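PDB 1K32: tricorn protease from Thermoplasma acidophilum, which cleaves peptides as a serine protease, probably breaking down proteasome products further in a large six-subunit assembly that includes beta propellers. Local coordinates for residues C31-W36 against C699-D704; V71-S76 against D732-G737; S736-C741 against D827-I832. All coordinates share one frame; numbering follows the deposited sequence.

Interaction 1 of 3, residues C31-W36 against C699-D704; sequences CCDDLW and CKTRYD
Asp33 OD2 accepts the hydroxyl proton of Thr701 OG1 at 2.6 Å, the side chains meeting from opposite directions. With Asp33 CG anti to its carbonyl carbon (chi1 -49°), the carboxylate meets that donor on the syn side, yet 31° out of its plane. Packing is tight here: Tyr703 CB lies 3.4 Å from Asp33 OD2, which sits at the edge of the Tyr703 ring, carboxylate and ring planes 80° apart. Thr701 is the N-cap of helix 702-714 and forms a capping box with Asp704, whose N bonds weakly to Thr701 OG1 while its OD1 accepts from Thr701 N and Lys700 N. Opposing this helix start, the type I' turn Cys31 to Asp34 joins strands 26-31 and 34-39, consistent with a propeller blade. One water accepts from Tyr703 N and donates to Asp33 OD1 (2.6 Å). With an alanine in place of Asp33, Thr701 OG1 would probably lose its acceptor, and this water its link to the turn. Beside the carboxylate, two further waters carry Cys32 N and Asp33 N to Asp704 OD2. Cys32 SG packs on Lys700 CB (3.8 Å) and Thr701 CG2 lies 3.9 Å from Cys32 CA; the loose side is the partly exposed lysine, which turns off beyond CB.

Interaction 2 of 3, residues V71-S76 against D732-G737; sequences VMRGSS and DPFRSG
Arg73 lays its aliphatic chain over one face of the Phe734 ring, with CD 3.7 Å from the ring centroid and 18° off the normal, a CH-pi contact. The chain is extended from CG to NE (chi2 and chi3 both near 180°), which carries the guanidinium past the rim; its plane stays within 9° of the ring plane and Phe734 CE1 lies under one of its faces. Val71 adds CG1 against Phe734 CZ at 3.6 Å, and its carbonyl O meets the ring edge, 3.4 Å from Phe734 CE2. Next to this, Gly74 presses on Pro733, with Gly74 N 3.7 Å from Pro733 CA. One water bridges the end of the arginine to the loop, accepting from Arg73 NH2 (2.9 Å) and donating to Asp732 O (2.8 Å). Farther out, Arg73 NE bonds Leu52 O, and Thr79 OG1 bonds both Arg73 O and Phe734 N. Strand 66-73, in an antiparallel sheet consistent with a propeller blade, thus holds the loop leading to strand 741-746. With no direct hydrogen bond between the segments, adhesion rests on the flat overlap, apolar packing and the water bridge from NH2, while Arg73 NE and NH1 bond outside them.

Interaction 3 of 3, residues S736-C741 against D827-I832; sequences SGRIAC and DDDRFI
Ser736 meets Asp827 through water: the molecule accepts from Ser736 N at 2.8 Å and donates to Asp827 O at 2.7 Å. It spans a spot where the carbonyl oxygens of the two residues face each other as two acceptors and cannot bond directly. Ser736 OG, whose stronger partner is Tyr97 O, also takes a weak bond from Arg738 NE, which helps to set the direction of the arginine. Two residues along, Arg738 runs across Asp829, with Arg738 CD 3.6 Å from Asp829 OD2. Arg738 NH2 then makes a salt bridge to Asp829 OD2 (3.0 Å, N-H...O angle 142°), approaching on the syn side but well out of the carboxylate plane, with the guanidinium and carboxylate planes 75° apart. This is a one-nitrogen grip rather than a paired, coplanar one, and both groups have further partners: Arg738 NH2 reaches Ala126 O, and Asp829 OD2 also pairs with Arg833 NE. The Asp829 carboxylate stands between its backbone N and carbonyl carbon (chi1 65°), turned to the loop. Its OD1 lies 3.0 Å from both Ala740 N and Ala740 CA, while the methyl of that residue packs on the helix, Ala740 CB lying 3.7 Å from Ile832 CG2. Although Asp829 holds the N-cap position, it makes no capping bond; instead Asp828 OD1 accepts from Arg830 N at 3.2 Å, an Asx turn at the helix start. Cys741 then turns its side chain away and opens strand 741-746, the first of an antiparallel sheet in the PDZ region. The contact thus joins the entry to that sheet with the chain leaving its strand 818-824, where helix 830-848 begins; this helix lays Phe831 on helix 863-876, while Arg830 makes a salt bridge to Asp125, just past strand 120-124.

How the interactions relate
Interactions 1 and 3 are largely buried, interaction 2 partly, with Asp732 and Pro733 exposed; interaction 3 too has an exposed edge at Asp827 and Asp828. Interactions 1 and 3 each set a loop against a helix start and rely on an aspartate. All three have a bridging water; the direct bond is hydroxyl to carboxylate in 1, an arginine salt bridge in 3, and absent in 2, where arginine-phenylalanine overlap serves instead. The first two fasten N-terminal antiparallel sheets to later parts of the chain and touch where Tyr703 OH packs on Met72 CE. The last two share Ser736 and Gly737; interactions 1 and 3 stay about 18 Å apart at their nearest atoms.

Interaction 1 of 3, residues C31-W36 against C699-D704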
ATOM      1  N   CYS A  31      56.917 -32.897   9.504  1.00 21.69           N
ATOM      2  CA  CYS A  31      57.172 -32.663   8.088  1.00 23.48           C
ATOM      3  C   CYS A  31      55.802 -32.523   7.459  1.00 22.84           C
ATOM      4  O   CYS A  31      54.962 -33.417   7.607  1.00 21.63           O
ATOM      5  CB  CYS A  31      57.922 -33.843   7.453  1.00 23.56           C
ATOM      6  SG  CYS A  31      58.140 -33.679   5.665  1.00 28.22           S
ATOM      7  N   CYS A  32      55.583 -31.411   6.761  1.00 21.85           N
ATOM      8  CA  CYS A  32      54.300 -31.118   6.127  1.00 22.83           C
ATOM      9  C   CYS A  32      53.162 -31.106   7.165  1.00 22.64           C
ATOM     10  O   CYS A  32      52.054 -31.582   6.900  1.00 20.99           O
ATOM     11  CB  CYS A  32      53.983 -32.130   5.015  1.00 22.89           C
ATOM     12  SG  CYS A  32      55.057 -32.065   3.552  1.00 29.94           S
ATOM     13  N   ASP A  33      53.455 -30.563   8.345  1.00 21.08           N
ATOM     14  CA  ASP A  33      52.471 -30.441   9.424  1.00 21.73           C
ATOM     15  C   ASP A  33      52.070 -31.770  10.069  1.00 21.18           C
ATOM     16  O   ASP A  33      51.287 -31.792  11.009  1.00 20.13           O
ATOM     17  CB  ASP A  33      51.209 -29.747   8.901  1.00 22.60           C
ATOM     18  CG  ASP A  33      51.510 -28.470   8.137  1.00 22.97           C
ATOM     19  OD1 ASP A  33      50.563 -27.904   7.554  1.00 21.32           O
ATOM     20  OD2 ASP A  33      52.681 -28.029   8.122  1.00 23.34           O
ATOM     21  N   ASP A  34      52.599 -32.878   9.563  1.00 20.19           N
ATOM     22  CA  ASP A  34      52.272 -34.191  10.112  1.00 21.71           C
ATOM     23  C   ASP A  34      53.450 -34.734  10.924  1.00 22.13           C
ATOM     24  O   ASP A  34      54.548 -34.195  10.865  1.00 22.78           O
ATOM     25  CB  ASP A  34      51.906 -35.144   8.972  1.00 21.95           C
ATOM     26  CG  ASP A  34      50.562 -34.798   8.331  1.00 22.55           C
ATOM     27  OD1 ASP A  34      50.357 -35.109   7.145  1.00 24.64           O
ATOM     28  OD2 ASP A  34      49.702 -34.228   9.021  1.00 23.49           O
ATOM     29  N   LEU A  35      53.219 -35.796  11.686  1.00 22.50           N
ATOM     30  CA  LEU A  35      54.266 -36.381  12.515  1.00 22.37           C
ATOM     31  C   LEU A  35      54.870 -37.595  11.831  1.00 21.68           C
ATOM     32  O   LEU A  35      54.152 -38.454  11.325  1.00 21.32           O
ATOM     33  CB  LEU A  35      53.697 -36.810  13.879  1.00 22.25           C
ATOM     34  CG  LEU A  35      54.489 -36.577  15.174  1.00 26.34           C
ATOM     35  CD1 LEU A  35      54.151 -37.686  16.175  1.00 22.50           C
ATOM     36  CD2 LEU A  35      55.984 -36.519  14.906  1.00 22.80           C
ATOM     37  N   TRP A  36      56.193 -37.680  11.841  1.00 20.73           N
ATOM     38  CA  TRP A  36      56.874 -38.807  11.210  1.00 21.13           C
ATOM     39  C   TRP A  36      57.804 -39.493  12.197  1.00 22.28           C
ATOM     40  O   TRP A  36      58.190 -38.909  13.210  1.00 22.96           O
ATOM     41  CB  TRP A  36      57.711 -38.334  10.008  1.00 20.20           C
ATOM     42  CG  TRP A  36      56.930 -37.735   8.879  1.00 23.95           C
ATOM     43  CD1 TRP A  36      56.293 -36.524   8.871  1.00 23.00           C
ATOM     44  CD2 TRP A  36      56.726 -38.304   7.577  1.00 24.02           C
ATOM     45  NE1 TRP A  36      55.713 -36.302   7.647  1.00 24.56           N
ATOM     46  CE2 TRP A  36      55.963 -37.378   6.833  1.00 25.05           C
ATOM     47  CE3 TRP A  36      57.111 -39.507   6.969  1.00 26.78           C
ATOM     48  CZ2 TRP A  36      55.578 -37.615   5.510  1.00 24.94           C
ATOM     49  CZ3 TRP A  36      56.725 -39.746   5.649  1.00 26.75           C
ATOM     50  CH2 TRP A  36      55.967 -38.801   4.935  1.00 27.22           C
ATOM     51  N   CYS A 699      59.622 -25.872   1.473  1.00 22.29           N
ATOM     52  CA  CYS A 699      58.298 -25.695   2.062  1.00 21.87           C
ATOM     53  C   CYS A 699      57.175 -26.234   1.193  1.00 22.36           C
ATOM     54  O   CYS A 699      57.116 -25.976  -0.005  1.00 22.98           O
ATOM     55  CB  CYS A 699      58.044 -24.213   2.341  1.00 18.31           C
ATOM     56  SG  CYS A 699      59.199 -23.483   3.501  1.00 21.62           S
ATOM     57  N   LYS A 700      56.282 -26.987   1.815  1.00 22.28           N
ATOM     58  CA  LYS A 700      55.146 -27.563   1.113  1.00 24.88           C
ATOM     59  C   LYS A 700      53.833 -27.061   1.695  1.00 22.88           C
ATOM     60  O   LYS A 700      52.802 -27.132   1.043  1.00 23.07           O
ATOM     61  CB  LYS A 700      55.179 -29.084   1.201  1.00 26.91           C
ATOM     62  CG  LYS A 700      55.816 -29.769   0.012  1.00 34.78           C
ATOM     63  CD  LYS A 700      57.270 -29.405  -0.157  1.00 36.68           C
ATOM     64  CE  LYS A 700      57.872 -30.162  -1.328  1.00 38.79           C
ATOM     65  NZ  LYS A 700      59.286 -29.749  -1.580  1.00 43.04           N
ATOM     66  N   THR A 701      53.870 -26.567   2.926  1.00 20.98           N
ATOM     67  CA  THR A 701      52.658 -26.062   3.563  1.00 21.52           C
ATOM     68  C   THR A 701      52.849 -24.636   4.066  1.00 21.05           C
ATOM     69  O   THR A 701      53.989 -24.148   4.216  1.00 20.71           O
ATOM     70  CB  THR A 701      52.217 -26.965   4.749  1.00 20.26           C
ATOM     71  OG1 THR A 701      53.170 -26.856   5.815  1.00 22.15           O
ATOM     72  CG2 THR A 701      52.118 -28.427   4.296  1.00 18.82           C
ATOM     73  N   ARG A 702      51.735 -23.963   4.332  1.00 19.32           N
ATOM     74  CA  ARG A 702      51.799 -22.589   4.809  1.00 19.93           C
ATOM     75  C   ARG A 702      52.563 -22.512   6.117  1.00 17.48           C
ATOM     76  O   ARG A 702      53.205 -21.513   6.390  1.00 17.84           O
ATOM     77  CB  ARG A 702      50.404 -21.999   4.993  1.00 19.50           C
ATOM     78  CG  ARG A 702      50.409 -20.546   5.487  1.00 17.32           C
ATOM     79  CD  ARG A 702      50.991 -19.597   4.435  1.00 18.87           C
ATOM     80  NE  ARG A 702      51.090 -18.224   4.928  1.00 18.68           N
ATOM     81  CZ  ARG A 702      51.991 -17.809   5.820  1.00 19.78           C
ATOM     82  NH1 ARG A 702      52.008 -16.545   6.219  1.00 14.24           N
ATOM     83  NH2 ARG A 702      52.896 -18.655   6.298  1.00 19.71           N
ATOM     84  N   TYR A 703      52.477 -23.555   6.933  1.00 18.57           N
ATOM     85  CA  TYR A 703      53.209 -23.575   8.188  1.00 19.58           C
ATOM     86  C   TYR A 703      54.721 -23.608   7.941  1.00 19.90           C
ATOM     87  O   TYR A 703      55.475 -22.937   8.643  1.00 20.20           O
ATOM     88  CB  TYR A 703      52.820 -24.780   9.044  1.00 22.91           C
ATOM     89  CG  TYR A 703      53.338 -24.652  10.461  1.00 25.31           C
ATOM     90  CD1 TYR A 703      52.994 -23.550  11.237  1.00 26.78           C
ATOM     91  CD2 TYR A 703      54.183 -25.610  11.016  1.00 26.38           C
ATOM     92  CE1 TYR A 703      53.473 -23.394  12.531  1.00 30.05           C
ATOM     93  CE2 TYR A 703      54.675 -25.467  12.323  1.00 28.40           C
ATOM     94  CZ  TYR A 703      54.310 -24.351  13.070  1.00 29.05           C
ATOM     95  OH  TYR A 703      54.768 -24.175  14.353  1.00 31.68           O
ATOM     96  N   ASP A 704      55.148 -24.418   6.971  1.00 18.08           N
ATOM     97  CA  ASP A 704      56.550 -24.532   6.576  1.00 21.80           C
ATOM     98  C   ASP A 704      57.065 -23.140   6.213  1.00 21.02           C
ATOM     99  O   ASP A 704      58.121 -22.718   6.681  1.00 19.52           O
ATOM    100  CB  ASP A 704      56.695 -25.426   5.335  1.00 21.38           C
ATOM    101  CG  ASP A 704      56.457 -26.889   5.630  1.00 24.76           C
ATOM    102  OD1 ASP A 704      56.235 -27.662   4.674  1.00 25.06           O
ATOM    103  OD2 ASP A 704      56.500 -27.278   6.815  1.00 28.30           O
TER
HETATM  104  O   HOH W   1      57.516 -29.726   6.346  1.00 17.73           O
HETATM  105  O   HOH W   2      50.287 -25.332   7.043  1.00 19.54           O
HETATM  106  O   HOH W   3      55.440 -28.725   8.842  1.00 24.55           O

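Interaction 2 of 3, residues V71-S76 against D732-G737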
ATOM      1  N   VAL A  71      48.601 -30.018  18.572  1.00 21.19           N
ATOM      2  CA  VAL A  71      48.145 -29.730  17.227  1.00 21.25           C
ATOM      3  C   VAL A  71      47.365 -28.436  17.216  1.00 19.13           C
ATOM      4  O   VAL A  71      46.658 -28.135  18.171  1.00 21.04           O
ATOM      5  CB  VAL A  71      47.258 -30.881  16.674  1.00 25.59           C
ATOM      6  CG1 VAL A  71      46.114 -31.151  17.606  1.00 25.80           C
ATOM      7  CG2 VAL A  71      46.724 -30.521  15.287  1.00 24.68           C
ATOM      8  N   MET A  72      47.507 -27.653  16.155  1.00 17.15           N
ATOM      9  CA  MET A  72      46.755 -26.402  16.057  1.00 18.66           C
ATOM     10  C   MET A  72      45.659 -26.483  14.985  1.00 16.05           C
ATOM     11  O   MET A  72      45.798 -27.192  13.997  1.00 15.45           O
ATOM     12  CB  MET A  72      47.702 -25.236  15.750  1.00 18.48           C
ATOM     13  CG  MET A  72      48.676 -24.905  16.874  1.00 17.80           C
ATOM     14  SD  MET A  72      49.986 -23.788  16.253  1.00 16.85           S
ATOM     15  CE  MET A  72      50.925 -25.011  15.345  1.00 16.86           C
ATOM     16  N   ARG A  73      44.552 -25.781  15.211  1.00 19.42           N
ATOM     17  CA  ARG A  73      43.438 -25.751  14.257  1.00 17.90           C
ATOM     18  C   ARG A  73      42.912 -24.333  14.146  1.00 17.33           C
ATOM     19  O   ARG A  73      43.279 -23.483  14.948  1.00 16.88           O
ATOM     20  CB  ARG A  73      42.318 -26.704  14.690  1.00 17.17           C
ATOM     21  CG  ARG A  73      42.605 -28.139  14.308  1.00 18.69           C
ATOM     22  CD  ARG A  73      41.471 -29.073  14.672  1.00 19.01           C
ATOM     23  NE  ARG A  73      41.875 -30.463  14.483  1.00 21.91           N
ATOM     24  CZ  ARG A  73      41.099 -31.512  14.735  1.00 24.35           C
ATOM     25  NH1 ARG A  73      41.556 -32.737  14.533  1.00 26.39           N
ATOM     26  NH2 ARG A  73      39.871 -31.339  15.188  1.00 23.85           N
ATOM     27  N   GLY A  74      42.039 -24.092  13.169  1.00 19.06           N
ATOM     28  CA  GLY A  74      41.523 -22.747  12.938  1.00 19.15           C
ATOM     29  C   GLY A  74      42.367 -22.227  11.778  1.00 19.85           C
ATOM     30  O   GLY A  74      43.581 -22.463  11.774  1.00 19.59           O
ATOM     31  N   SER A  75      41.765 -21.540  10.812  1.00 16.35           N
ATOM     32  CA  SER A  75      42.510 -21.062   9.639  1.00 21.04           C
ATOM     33  C   SER A  75      43.862 -20.426   9.970  1.00 20.16           C
ATOM     34  O   SER A  75      44.856 -20.699   9.300  1.00 20.27           O
ATOM     35  CB  SER A  75      41.668 -20.087   8.826  1.00 22.38           C
ATOM     36  OG  SER A  75      41.434 -18.908   9.561  1.00 27.67           O
ATOM     37  N   SER A  76      43.897 -19.600  11.010  1.00 21.61           N
ATOM     38  CA  SER A  76      45.135 -18.954  11.431  1.00 22.36           C
ATOM     39  C   SER A  76      45.844 -19.666  12.596  1.00 20.96           C
ATOM     40  O   SER A  76      46.688 -19.078  13.277  1.00 20.65           O
ATOM     41  CB  SER A  76      44.856 -17.492  11.798  1.00 24.68           C
ATOM     42  OG  SER A  76      44.347 -16.794  10.669  1.00 27.34           O
ATOM     43  N   ASP A 732      38.392 -26.723  11.270  1.00 28.19           N
ATOM     44  CA  ASP A 732      37.643 -25.803  12.120  1.00 27.76           C
ATOM     45  C   ASP A 732      38.395 -25.674  13.444  1.00 25.25           C
ATOM     46  O   ASP A 732      39.019 -26.619  13.908  1.00 21.46           O
ATOM     47  CB  ASP A 732      36.225 -26.325  12.395  1.00 31.50           C
ATOM     48  CG  ASP A 732      35.380 -26.440  11.136  1.00 34.91           C
ATOM     49  OD1 ASP A 732      35.270 -25.449  10.384  1.00 36.06           O
ATOM     50  OD2 ASP A 732      34.811 -27.526  10.905  1.00 38.80           O
ATOM     51  N   PRO A 733      38.345 -24.491  14.063  1.00 24.20           N
ATOM     52  CA  PRO A 733      39.038 -24.287  15.333  1.00 23.91           C
ATOM     53  C   PRO A 733      38.558 -25.248  16.430  1.00 24.41           C
ATOM     54  O   PRO A 733      37.433 -25.753  16.389  1.00 23.42           O
ATOM     55  CB  PRO A 733      38.738 -22.825  15.653  1.00 26.16           C
ATOM     56  CG  PRO A 733      37.413 -22.592  15.012  1.00 26.16           C
ATOM     57  CD  PRO A 733      37.542 -23.312  13.694  1.00 25.66           C
ATOM     58  N   PHE A 734      39.431 -25.524  17.391  1.00 22.07           N
ATOM     59  CA  PHE A 734      39.074 -26.403  18.493  1.00 22.87           C
ATOM     60  C   PHE A 734      37.996 -25.707  19.301  1.00 22.24           C
ATOM     61  O   PHE A 734      37.984 -24.483  19.393  1.00 23.00           O
ATOM     62  CB  PHE A 734      40.290 -26.692  19.376  1.00 18.94           C
ATOM     63  CG  PHE A 734      41.159 -27.808  18.857  1.00 21.97           C
ATOM     64  CD1 PHE A 734      40.671 -29.110  18.784  1.00 22.22           C
ATOM     65  CD2 PHE A 734      42.464 -27.557  18.435  1.00 20.34           C
ATOM     66  CE1 PHE A 734      41.468 -30.148  18.296  1.00 23.18           C
ATOM     67  CE2 PHE A 734      43.265 -28.579  17.948  1.00 22.32           C
ATOM     68  CZ  PHE A 734      42.766 -29.883  17.876  1.00 22.88           C
ATOM     69  N   ARG A 735      37.087 -26.486  19.869  1.00 21.91           N
ATOM     70  CA  ARG A 735      36.006 -25.920  20.656  1.00 24.68           C
ATOM     71  C   ARG A 735      36.174 -26.278  22.120  1.00 22.81           C
ATOM     72  O   ARG A 735      36.661 -27.357  22.460  1.00 21.98           O
ATOM     73  CB  ARG A 735      34.654 -26.451  20.169  1.00 29.29           C
ATOM     74  CG  ARG A 735      34.385 -26.261  18.689  1.00 35.48           C
ATOM     75  CD  ARG A 735      33.688 -24.955  18.404  1.00 38.66           C
ATOM     76  NE  ARG A 735      32.377 -24.896  19.049  1.00 42.46           N
ATOM     77  CZ  ARG A 735      31.427 -24.028  18.720  1.00 43.54           C
ATOM     78  NH1 ARG A 735      30.264 -24.039  19.358  1.00 43.52           N
ATOM     79  NH2 ARG A 735      31.639 -23.158  17.740  1.00 44.68           N
ATOM     80  N   SER A 736      35.753 -25.365  22.981  1.00 23.32           N
ATOM     81  CA  SER A 736      35.822 -25.568  24.416  1.00 23.30           C
ATOM     82  C   SER A 736      34.525 -25.057  25.019  1.00 25.25           C
ATOM     83  O   SER A 736      34.015 -24.020  24.593  1.00 25.21           O
ATOM     84  CB  SER A 736      36.990 -24.789  25.006  1.00 23.10           C
ATOM     85  OG  SER A 736      37.186 -25.129  26.359  1.00 23.56           O
ATOM     86  N   GLY A 737      33.993 -25.780  26.006  1.00 23.25           N
ATOM     87  CA  GLY A 737      32.767 -25.349  26.653  1.00 23.77           C
ATOM     88  C   GLY A 737      33.109 -24.832  28.033  1.00 25.33           C
ATOM     89  O   GLY A 737      33.790 -25.502  28.805  1.00 25.91           O
TER
HETATM   90  O   HOH W   4      38.047 -29.064  14.843  1.00 32.53           O

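Interaction 3 of 3, residues S736-C741 against D827-I832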
ATOM      1  N   SER A 736      35.753 -25.365  22.981  1.00 23.32           N
ATOM      2  CA  SER A 736      35.822 -25.568  24.416  1.00 23.30           C
ATOM      3  C   SER A 736      34.525 -25.057  25.019  1.00 25.25           C
ATOM      4  O   SER A 736      34.015 -24.020  24.593  1.00 25.21           O
ATOM      5  CB  SER A 736      36.990 -24.789  25.006  1.00 23.10           C
ATOM      6  OG  SER A 736      37.186 -25.129  26.359  1.00 23.56           O
ATOM      7  N   GLY A 737      33.993 -25.780  26.006  1.00 23.25           N
ATOM      8  CA  GLY A 737      32.767 -25.349  26.653  1.00 23.77           C
ATOM      9  C   GLY A 737      33.109 -24.832  28.033  1.00 25.33           C
ATOM     10  O   GLY A 737      33.790 -25.502  28.805  1.00 25.91           O
ATOM     11  N   ARG A 738      32.640 -23.638  28.363  1.00 25.59           N
ATOM     12  CA  ARG A 738      32.959 -23.087  29.664  1.00 26.43           C
ATOM     13  C   ARG A 738      31.790 -22.453  30.389  1.00 23.98           C
ATOM     14  O   ARG A 738      30.871 -21.925  29.777  1.00 23.28           O
ATOM     15  CB  ARG A 738      34.101 -22.075  29.524  1.00 29.44           C
ATOM     16  CG  ARG A 738      35.447 -22.719  29.240  1.00 33.08           C
ATOM     17  CD  ARG A 738      36.207 -21.914  28.226  1.00 35.40           C
ATOM     18  NE  ARG A 738      37.491 -22.519  27.875  1.00 37.90           N
ATOM     19  CZ  ARG A 738      38.577 -22.493  28.642  1.00 36.64           C
ATOM     20  NH1 ARG A 738      39.693 -23.070  28.220  1.00 34.62           N
ATOM     21  NH2 ARG A 738      38.551 -21.892  29.824  1.00 35.27           N
ATOM     22  N   ILE A 739      31.837 -22.528  31.712  1.00 23.73           N
ATOM     23  CA  ILE A 739      30.800 -21.949  32.555  1.00 24.74           C
ATOM     24  C   ILE A 739      31.477 -21.225  33.713  1.00 22.94           C
ATOM     25  O   ILE A 739      30.902 -21.037  34.777  1.00 23.55           O
ATOM     26  CB  ILE A 739      29.830 -23.034  33.073  1.00 23.07           C
ATOM     27  CG1 ILE A 739      30.572 -24.055  33.931  1.00 24.72           C
ATOM     28  CG2 ILE A 739      29.171 -23.726  31.887  1.00 23.54           C
ATOM     29  CD1 ILE A 739      29.680 -25.195  34.443  1.00 26.30           C
ATOM     30  N   ALA A 740      32.719 -20.813  33.479  1.00 24.63           N
ATOM     31  CA  ALA A 740      33.502 -20.091  34.479  1.00 24.12           C
ATOM     32  C   ALA A 740      33.559 -20.830  35.814  1.00 25.02           C
ATOM     33  O   ALA A 740      33.289 -20.255  36.876  1.00 26.12           O
ATOM     34  CB  ALA A 740      32.932 -18.683  34.678  1.00 22.62           C
ATOM     35  N   CYS A 741      33.907 -22.106  35.755  1.00 23.15           N
ATOM     36  CA  CYS A 741      34.047 -22.919  36.955  1.00 25.53           C
ATOM     37  C   CYS A 741      35.274 -23.811  36.804  1.00 24.76           C
ATOM     38  O   CYS A 741      35.616 -24.207  35.694  1.00 27.04           O
ATOM     39  CB  CYS A 741      32.821 -23.820  37.166  1.00 24.27           C
ATOM     40  SG  CYS A 741      31.300 -23.017  37.710  1.00 25.71           S
ATOM     41  N   ASP A 827      31.652 -20.274  25.042  1.00 27.16           N
ATOM     42  CA  ASP A 827      32.765 -20.667  24.183  1.00 29.22           C
ATOM     43  C   ASP A 827      34.087 -20.240  24.824  1.00 27.76           C
ATOM     44  O   ASP A 827      35.152 -20.746  24.479  1.00 25.17           O
ATOM     45  CB  ASP A 827      32.645 -19.974  22.823  1.00 34.12           C
ATOM     46  CG  ASP A 827      31.608 -20.616  21.932  1.00 39.50           C
ATOM     47  OD1 ASP A 827      31.192 -19.972  20.950  1.00 44.11           O
ATOM     48  OD2 ASP A 827      31.223 -21.771  22.202  1.00 43.09           O
ATOM     49  N   ASP A 828      34.007 -19.302  25.759  1.00 26.15           N
ATOM     50  CA  ASP A 828      35.196 -18.780  26.415  1.00 26.48           C
ATOM     51  C   ASP A 828      34.823 -18.114  27.734  1.00 23.95           C
ATOM     52  O   ASP A 828      33.702 -17.649  27.897  1.00 23.18           O
ATOM     53  CB  ASP A 828      35.865 -17.765  25.475  1.00 27.39           C
ATOM     54  CG  ASP A 828      37.052 -17.073  26.102  1.00 30.20           C
ATOM     55  OD1 ASP A 828      37.890 -17.752  26.730  1.00 34.03           O
ATOM     56  OD2 ASP A 828      37.158 -15.842  25.949  1.00 34.58           O
ATOM     57  N   ASP A 829      35.750 -18.080  28.684  1.00 21.33           N
ATOM     58  CA  ASP A 829      35.457 -17.440  29.959  1.00 20.79           C
ATOM     59  C   ASP A 829      36.673 -16.735  30.525  1.00 18.25           C
ATOM     60  O   ASP A 829      36.780 -16.524  31.721  1.00 16.17           O
ATOM     61  CB  ASP A 829      34.857 -18.449  30.975  1.00 20.19           C
ATOM     62  CG  ASP A 829      35.821 -19.572  31.378  1.00 23.15           C
ATOM     63  OD1 ASP A 829      35.409 -20.415  32.206  1.00 23.18           O
ATOM     64  OD2 ASP A 829      36.975 -19.632  30.895  1.00 21.45           O
ATOM     65  N   ARG A 830      37.579 -16.345  29.638  1.00 19.36           N
ATOM     66  CA  ARG A 830      38.797 -15.637  30.031  1.00 19.47           C
ATOM     67  C   ARG A 830      38.509 -14.287  30.697  1.00 17.79           C
ATOM     68  O   ARG A 830      39.138 -13.922  31.690  1.00 17.54           O
ATOM     69  CB  ARG A 830      39.691 -15.393  28.803  1.00 22.75           C
ATOM     70  CG  ARG A 830      40.882 -14.470  29.098  1.00 27.23           C
ATOM     71  CD  ARG A 830      42.103 -15.266  29.487  1.00 31.50           C
ATOM     72  NE  ARG A 830      42.919 -15.510  28.306  1.00 34.96           N
ATOM     73  CZ  ARG A 830      43.929 -16.364  28.238  1.00 34.77           C
ATOM     74  NH1 ARG A 830      44.597 -16.487  27.103  1.00 39.54           N
ATOM     75  NH2 ARG A 830      44.266 -17.098  29.288  1.00 33.79           N
ATOM     76  N   PHE A 831      37.577 -13.529  30.137  1.00 17.30           N
ATOM     77  CA  PHE A 831      37.273 -12.223  30.705  1.00 17.10           C
ATOM     78  C   PHE A 831      36.677 -12.369  32.103  1.00 17.23           C
ATOM     79  O   PHE A 831      36.994 -11.582  32.992  1.00 15.01           O
ATOM     80  CB  PHE A 831      36.309 -11.446  29.801  1.00 19.82           C
ATOM     81  CG  PHE A 831      36.056 -10.041  30.264  1.00 20.34           C
ATOM     82  CD1 PHE A 831      37.077  -9.089  30.234  1.00 19.33           C
ATOM     83  CD2 PHE A 831      34.802  -9.666  30.733  1.00 18.95           C
ATOM     84  CE1 PHE A 831      36.848  -7.788  30.659  1.00 19.28           C
ATOM     85  CE2 PHE A 831      34.561  -8.357  31.163  1.00 20.36           C
ATOM     86  CZ  PHE A 831      35.589  -7.420  31.123  1.00 23.40           C
ATOM     87  N   ILE A 832      35.810 -13.366  32.293  1.00 18.17           N
ATOM     88  CA  ILE A 832      35.211 -13.599  33.613  1.00 17.52           C
ATOM     89  C   ILE A 832      36.328 -13.887  34.605  1.00 17.63           C
ATOM     90  O   ILE A 832      36.377 -13.287  35.682  1.00 14.73           O
ATOM     91  CB  ILE A 832      34.223 -14.787  33.598  1.00 16.90           C
ATOM     92  CG1 ILE A 832      33.032 -14.449  32.696  1.00 18.79           C
ATOM     93  CG2 ILE A 832      33.740 -15.090  35.026  1.00 19.30           C
ATOM     94  CD1 ILE A 832      32.105 -15.625  32.389  1.00 20.17           C
TER
HETATM   95  O   HOH W   5      35.940 -22.550  22.597  1.00 23.60           O